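Side-chain contact in cell envelope-related transcriptional attenuator domain-containing protein (Streptococcus agalactiae, PDB 3OKZ), which is of unknown function but belongs to the LytR/CpsA/Psr family and probably takes part in assembling or maintaining the cell envelope: residues Leu268-Gln271 with Asn272-Lys275. Numbering follows the deposited sequence.
Sequences LAVQ and NRIK
Four consecutive i to i+4 backbone hydrogen bonds tie L268-Q271 to N272-K275, the amide nitrogens of N272, R273, I274 and K275 donating to the carbonyl oxygens of L268, A269, V270 and Q271; that from K275 N to Q271 O measures 2.7 Å, with an N-H...O angle of 163°. On this scaffold, side chains three or four residues apart meet in separate pairs. V270 and R273 run side by side in the same direction. The arginine starts with CG anti to its own amide nitrogen (chi1 -171°), then turns about the CB-CG and CG-CD bonds, which folds the guanidinium back over the preceding turn. R273 NH2 thereby comes 3.4 Å from V270 CG1, and one face of the flat group lies over V270 CA. The same arginine makes a cation-pi contact with Y244, a contact that links the helix to strand 241-252. I274 sets its CG1 3.2 Å from V270 O, while its side chain also packs on L47 and T49 of strand 41-51. Q271 and K275 likewise extend alongside each other. The lysine chain is stretched beyond CG, and its first methylenes pass Q271 O, with K275 CG 3.6 Å from Q271 O. Its ammonium forms a salt bridge with D106, and Q271 also touches that aspartate. A further pair joins L268 and N272, where the leucine CD1 methyl approaches the end of the asparagine: L268 CD1 lies 3.7 Å from N272 CG. Together these contacts illustrate the i, i+3 and i, i+4 side-chain pairing of an alpha-helix, here in helix 264-277, which follows edge strand 258-261 and packs against the mixed sheet of this LytR/CpsA/Psr-family protein.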
# COMPACT_ATOMS: atom_id res chain seq x y z
N LEU A 268 0.48 -17.11 -7.06
CA LEU A 268 1.77 -17.76 -6.85
C LEU A 268 2.84 -16.90 -7.53
O LEU A 268 3.72 -16.35 -6.87
CB LEU A 268 1.75 -19.17 -7.45
CG LEU A 268 2.86 -20.20 -7.13
CD1 LEU A 268 4.12 -19.86 -7.90
CD2 LEU A 268 3.12 -20.23 -5.64
N ALA A 269 2.73 -16.77 -8.84
CA ALA A 269 3.66 -15.97 -9.63
C ALA A 269 4.06 -14.66 -8.95
O ALA A 269 5.24 -14.30 -8.88
CB ALA A 269 3.06 -15.67 -10.99
N VAL A 270 3.06 -13.94 -8.47
CA VAL A 270 3.27 -12.65 -7.81
C VAL A 270 4.06 -12.81 -6.52
O VAL A 270 4.93 -11.99 -6.21
CB VAL A 270 1.91 -11.97 -7.49
CG1 VAL A 270 2.14 -10.61 -6.86
CG2 VAL A 270 1.09 -11.84 -8.76
N GLN A 271 3.76 -13.87 -5.76
CA GLN A 271 4.47 -14.13 -4.52
C GLN A 271 5.93 -14.28 -4.88
O GLN A 271 6.78 -13.49 -4.48
CB GLN A 271 3.98 -15.43 -3.87
CG GLN A 271 2.56 -15.45 -3.33
CD GLN A 271 2.27 -16.73 -2.55
OE1 GLN A 271 1.23 -16.88 -1.92
NE2 GLN A 271 3.21 -17.67 -2.61
N ASN A 272 6.22 -15.32 -5.67
CA ASN A 272 7.57 -15.65 -6.09
C ASN A 272 8.33 -14.49 -6.73
O ASN A 272 9.55 -14.37 -6.58
CB ASN A 272 7.53 -16.87 -7.02
CG ASN A 272 6.98 -18.12 -6.33
OD1 ASN A 272 6.80 -19.16 -6.97
ND2 ASN A 272 6.72 -18.03 -5.02
N ARG A 273 7.61 -13.63 -7.45
CA ARG A 273 8.22 -12.47 -8.09
C ARG A 273 8.76 -11.62 -6.95
O ARG A 273 9.90 -11.13 -6.99
CB ARG A 273 7.16 -11.70 -8.89
CG ARG A 273 7.70 -10.60 -9.78
CD ARG A 273 7.43 -9.22 -9.19
NE ARG A 273 6.02 -9.02 -8.87
CZ ARG A 273 5.01 -9.13 -9.75
NH1 ARG A 273 5.25 -9.43 -11.02
NH2 ARG A 273 3.77 -8.93 -9.34
N ILE A 274 7.94 -11.44 -5.92
CA ILE A 274 8.33 -10.67 -4.75
C ILE A 274 9.44 -11.41 -4.01
O ILE A 274 10.45 -10.80 -3.63
CB ILE A 274 7.14 -10.45 -3.79
CG1 ILE A 274 6.11 -9.53 -4.46
CG2 ILE A 274 7.62 -9.87 -2.49
CD1 ILE A 274 5.00 -9.07 -3.52
N LYS A 275 9.26 -12.71 -3.81
CA LYS A 275 10.26 -13.52 -3.12
C LYS A 275 11.63 -13.39 -3.78
O LYS A 275 12.64 -13.25 -3.09
CB LYS A 275 9.82 -14.99 -3.09
CG LYS A 275 8.78 -15.26 -2.02
CD LYS A 275 8.18 -16.64 -2.13
CE LYS A 275 7.21 -16.87 -0.99
NZ LYS A 275 6.36 -18.07 -1.21